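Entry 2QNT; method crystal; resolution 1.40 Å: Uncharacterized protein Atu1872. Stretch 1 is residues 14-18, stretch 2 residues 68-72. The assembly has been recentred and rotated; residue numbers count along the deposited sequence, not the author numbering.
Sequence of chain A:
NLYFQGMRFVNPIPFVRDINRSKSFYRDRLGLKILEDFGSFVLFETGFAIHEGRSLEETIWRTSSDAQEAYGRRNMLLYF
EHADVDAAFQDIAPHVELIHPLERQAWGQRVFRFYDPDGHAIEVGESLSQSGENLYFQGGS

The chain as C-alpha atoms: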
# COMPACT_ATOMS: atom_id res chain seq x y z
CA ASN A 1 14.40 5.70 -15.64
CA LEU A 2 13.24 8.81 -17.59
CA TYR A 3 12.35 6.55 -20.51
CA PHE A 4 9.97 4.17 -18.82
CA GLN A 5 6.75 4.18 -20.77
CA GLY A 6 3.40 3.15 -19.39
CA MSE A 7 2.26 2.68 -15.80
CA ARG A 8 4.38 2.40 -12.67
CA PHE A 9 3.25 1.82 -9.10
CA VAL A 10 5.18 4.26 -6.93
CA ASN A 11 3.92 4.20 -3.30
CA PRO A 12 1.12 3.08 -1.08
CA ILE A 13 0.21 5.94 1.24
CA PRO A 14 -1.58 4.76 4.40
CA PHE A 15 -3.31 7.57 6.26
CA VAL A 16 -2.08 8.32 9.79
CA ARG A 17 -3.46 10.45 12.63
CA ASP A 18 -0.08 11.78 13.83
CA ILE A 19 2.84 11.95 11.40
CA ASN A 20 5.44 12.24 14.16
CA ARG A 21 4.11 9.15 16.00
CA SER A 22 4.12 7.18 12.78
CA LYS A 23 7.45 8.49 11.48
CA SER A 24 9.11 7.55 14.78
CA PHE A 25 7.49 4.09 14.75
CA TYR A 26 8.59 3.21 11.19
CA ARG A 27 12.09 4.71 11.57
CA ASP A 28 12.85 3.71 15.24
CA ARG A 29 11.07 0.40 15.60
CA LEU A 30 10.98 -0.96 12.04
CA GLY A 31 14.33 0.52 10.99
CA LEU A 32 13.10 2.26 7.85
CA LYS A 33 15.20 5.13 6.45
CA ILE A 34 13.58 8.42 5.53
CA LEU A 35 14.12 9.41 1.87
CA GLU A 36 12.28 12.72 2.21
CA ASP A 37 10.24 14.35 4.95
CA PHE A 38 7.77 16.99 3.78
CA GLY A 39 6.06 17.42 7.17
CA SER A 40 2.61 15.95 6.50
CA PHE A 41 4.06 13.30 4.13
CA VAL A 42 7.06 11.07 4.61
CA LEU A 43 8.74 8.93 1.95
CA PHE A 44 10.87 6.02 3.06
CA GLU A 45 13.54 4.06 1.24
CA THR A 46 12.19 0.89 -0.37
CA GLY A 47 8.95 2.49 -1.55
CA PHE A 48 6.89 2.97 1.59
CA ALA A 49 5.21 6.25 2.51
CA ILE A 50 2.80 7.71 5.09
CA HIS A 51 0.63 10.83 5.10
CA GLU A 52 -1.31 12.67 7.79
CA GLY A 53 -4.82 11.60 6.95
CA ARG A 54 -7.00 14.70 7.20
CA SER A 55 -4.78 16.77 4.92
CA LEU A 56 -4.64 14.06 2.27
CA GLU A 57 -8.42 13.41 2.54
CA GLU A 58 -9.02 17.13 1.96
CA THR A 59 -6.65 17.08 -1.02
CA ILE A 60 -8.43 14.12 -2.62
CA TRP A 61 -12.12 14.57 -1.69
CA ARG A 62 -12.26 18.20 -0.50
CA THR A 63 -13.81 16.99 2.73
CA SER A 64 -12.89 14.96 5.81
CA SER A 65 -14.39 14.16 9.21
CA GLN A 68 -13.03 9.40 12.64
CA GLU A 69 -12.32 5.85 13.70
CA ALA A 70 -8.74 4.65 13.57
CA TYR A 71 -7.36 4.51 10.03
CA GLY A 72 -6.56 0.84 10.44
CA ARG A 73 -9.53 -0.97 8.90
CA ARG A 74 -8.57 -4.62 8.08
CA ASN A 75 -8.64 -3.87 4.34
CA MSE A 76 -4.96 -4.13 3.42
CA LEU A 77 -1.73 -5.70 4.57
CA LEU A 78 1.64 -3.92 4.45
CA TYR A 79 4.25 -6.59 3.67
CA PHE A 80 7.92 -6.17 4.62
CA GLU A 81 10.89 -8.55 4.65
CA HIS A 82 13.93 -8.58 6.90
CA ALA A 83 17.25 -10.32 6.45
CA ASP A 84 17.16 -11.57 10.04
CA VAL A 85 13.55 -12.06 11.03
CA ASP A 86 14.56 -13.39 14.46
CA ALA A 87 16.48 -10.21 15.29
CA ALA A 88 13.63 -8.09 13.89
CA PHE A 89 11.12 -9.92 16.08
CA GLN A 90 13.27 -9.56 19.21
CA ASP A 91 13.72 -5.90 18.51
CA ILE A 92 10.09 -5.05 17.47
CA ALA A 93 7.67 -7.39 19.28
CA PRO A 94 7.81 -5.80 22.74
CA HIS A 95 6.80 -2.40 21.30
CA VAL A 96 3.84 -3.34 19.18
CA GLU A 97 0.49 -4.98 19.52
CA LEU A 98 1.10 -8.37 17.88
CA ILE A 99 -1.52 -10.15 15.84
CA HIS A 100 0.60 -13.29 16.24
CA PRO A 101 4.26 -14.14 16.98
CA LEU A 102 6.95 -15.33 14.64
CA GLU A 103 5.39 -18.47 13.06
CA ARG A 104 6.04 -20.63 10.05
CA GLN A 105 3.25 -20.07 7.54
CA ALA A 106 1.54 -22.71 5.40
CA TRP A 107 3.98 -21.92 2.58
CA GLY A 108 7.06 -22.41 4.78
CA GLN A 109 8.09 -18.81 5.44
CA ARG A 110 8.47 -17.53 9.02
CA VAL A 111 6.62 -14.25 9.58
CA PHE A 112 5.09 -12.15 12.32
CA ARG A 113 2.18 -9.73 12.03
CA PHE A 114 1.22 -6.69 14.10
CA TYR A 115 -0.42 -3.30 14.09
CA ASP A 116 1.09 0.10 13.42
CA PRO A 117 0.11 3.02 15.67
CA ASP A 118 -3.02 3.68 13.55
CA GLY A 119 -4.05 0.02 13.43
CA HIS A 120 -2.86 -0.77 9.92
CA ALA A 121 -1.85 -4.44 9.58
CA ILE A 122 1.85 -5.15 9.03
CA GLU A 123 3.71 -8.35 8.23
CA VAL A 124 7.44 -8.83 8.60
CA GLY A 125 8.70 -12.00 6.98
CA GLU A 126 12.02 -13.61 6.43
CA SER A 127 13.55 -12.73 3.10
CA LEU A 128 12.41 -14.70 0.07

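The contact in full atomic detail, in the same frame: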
# COMPACT_ATOMS: atom_id res chain seq x y z
N PRO A 14 -0.65 4.86 3.28
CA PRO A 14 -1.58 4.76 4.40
C PRO A 14 -1.76 6.09 5.08
O PRO A 14 -0.80 6.86 5.25
CB PRO A 14 -0.93 3.74 5.33
CG PRO A 14 0.16 3.12 4.54
CD PRO A 14 0.53 4.00 3.45
N PHE A 15 -2.99 6.35 5.52
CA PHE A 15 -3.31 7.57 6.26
C PHE A 15 -3.01 7.36 7.74
O PHE A 15 -3.25 6.29 8.29
CB PHE A 15 -4.78 7.89 6.15
CG PHE A 15 -5.27 8.26 4.75
CD1 PHE A 15 -4.44 8.23 3.64
CD2 PHE A 15 -6.61 8.54 4.56
CE1 PHE A 15 -4.94 8.53 2.36
CE2 PHE A 15 -7.09 8.83 3.26
CZ PHE A 15 -6.26 8.82 2.20
N VAL A 16 -2.45 8.38 8.37
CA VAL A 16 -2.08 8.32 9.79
C VAL A 16 -2.60 9.53 10.54
O VAL A 16 -2.74 10.61 9.97
CB VAL A 16 -0.54 8.14 9.99
CG1 VAL A 16 -0.07 6.90 9.21
CG2 VAL A 16 0.25 9.38 9.56
N ARG A 17 -2.92 9.36 11.82
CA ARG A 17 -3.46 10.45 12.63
C ARG A 17 -2.38 11.45 13.05
O ARG A 17 -2.64 12.66 13.15
CB ARG A 17 -4.18 9.90 13.86
CG ARG A 17 -5.06 10.83 14.61
CD ARG A 17 -5.73 10.11 15.79
NE ARG A 17 -6.97 9.43 15.38
CZ ARG A 17 -7.60 8.50 16.10
NH1 ARG A 17 -7.12 8.10 17.27
NH2 ARG A 17 -8.72 7.95 15.64
N ASP A 18 -1.16 10.97 13.26
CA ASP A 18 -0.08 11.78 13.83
C ASP A 18 1.19 11.38 13.09
O ASP A 18 1.69 10.28 13.26
CB ASP A 18 0.02 11.49 15.34
CG ASP A 18 1.04 12.33 16.05
OD1 ASP A 18 2.18 12.47 15.61
OD2 ASP A 18 0.69 12.87 17.11
N GLN A 68 -13.19 10.67 13.35
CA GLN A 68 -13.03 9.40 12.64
C GLN A 68 -12.46 8.26 13.48
O GLN A 68 -11.66 8.46 14.40
CB GLN A 68 -12.09 9.58 11.46
CG GLN A 68 -12.74 10.08 10.21
CD GLN A 68 -11.76 10.13 9.08
OE1 GLN A 68 -11.16 9.11 8.72
NE2 GLN A 68 -11.58 11.31 8.49
N GLU A 69 -12.85 7.04 13.11
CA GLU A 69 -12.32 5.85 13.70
C GLU A 69 -10.87 5.77 13.26
O GLU A 69 -10.43 6.51 12.38
CB GLU A 69 -13.10 4.60 13.26
CG GLU A 69 -13.24 4.40 11.75
CD GLU A 69 -13.76 3.02 11.35
OE1 GLU A 69 -13.61 2.05 12.13
OE2 GLU A 69 -14.32 2.91 10.24
N ALA A 70 -10.13 4.89 13.92
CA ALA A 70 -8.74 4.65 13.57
C ALA A 70 -8.66 4.35 12.10
O ALA A 70 -9.55 3.74 11.53
CB ALA A 70 -8.18 3.48 14.39
N TYR A 71 -7.56 4.77 11.47
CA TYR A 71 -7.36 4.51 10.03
C TYR A 71 -7.14 3.04 9.71
O TYR A 71 -7.35 2.61 8.59
CB TYR A 71 -6.21 5.37 9.50
CG TYR A 71 -6.60 6.79 9.25
CD1 TYR A 71 -7.64 7.12 8.39
CD2 TYR A 71 -5.94 7.83 9.88
CE1 TYR A 71 -8.00 8.41 8.16
CE2 TYR A 71 -6.28 9.14 9.65
CZ TYR A 71 -7.34 9.43 8.80
OH TYR A 71 -7.72 10.74 8.53
N GLY A 72 -6.68 2.27 10.66
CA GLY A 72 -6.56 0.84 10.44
C GLY A 72 -7.87 0.12 10.35
O GLY A 72 -8.65 0.14 11.31
O HOH W 1 -7.94 8.49 12.75

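The most unusual feature of this contact is the way Phe15 meets Tyr71 twice with one side chain. Its CB sits over the face of the Tyr71 ring, and its own ring turns an edge toward that same face. Phe15 CB lies 3.6 Å from the centroid of the Tyr71 ring and only 7° off the ring normal. This is a CH-pi contact with nearly ideal placement, because the hydrogens on CB can meet the pi cloud close to its centre. The two rings form an edge-to-face pair. Their planes stand at 86° and the centroids of the Phe15 and Tyr71 rings are 5.7 Å apart.

The side-chain conformations explain this arrangement. Phe15 points its CA-to-CB bond toward the other stretch, but the end of the side chain leads away. Its chi1 is m, at -66°. The CB is therefore the part that comes closest, with Phe15 CB 3.7 Å from Tyr71 CD1. Tyr71 also points its CA-to-CB bond toward its partner, with chi1 m at -78°, and lays its ring along the backbone of stretch 1.

That backbone is packed as well. Phe15 O is 3.3 Å from Tyr71 CB. Val16 C lies 3.8 Å from Tyr71 CE2, and Arg17 N approaches the edge of the ring at 3.9 Å from Tyr71 CD2. A flat, broad side chain suits this place, since one ring reaches three successive residues. Tyr71 has the largest area covered by the opposing stretch, 92 Å² of the 253 Å² buried in total on both sides. Both aromatic residues are buried in the assembly. The Tyr71 hydroxyl is not left unsatisfied there, as OH is hydrogen-bonded elsewhere in the structure.

Val16 follows Phe15 in the strand and points its CA-to-CB bond away from stretch 2. Its side chain adds little to the contact: the closest approach is Val16 CB to Tyr71 CD2, at 5.4 Å. Its part is mainly that of backbone beside the Tyr71 ring.

Arg17 supplies the polar end of the contact. It is exposed, and its CA-to-CB bond points sideways, but its long side chain brings the guanidinium nearer. Chi1 and chi2 are both t, so the chain is extended before it bends at chi3, which is m. Arg17 NH2 donates a weak hydrogen bond to Gln68 O at 3.2 Å. The N-H...acceptor angle is only 120°, although the oxygen lies at the edge of the guanidinium, near its plane.

Water 1 adds a second link. It accepts a hydrogen bond from Arg17 NE at 3.0 Å and donates one to Glu69 O at 3.2 Å. Arginine suits this exposed position because it can reach across and offer several donors. Its partners here are backbone carbonyls, one met directly and one through water. Glu69 accordingly takes part through its main chain, while its CA-to-CB bond points away from stretch 1.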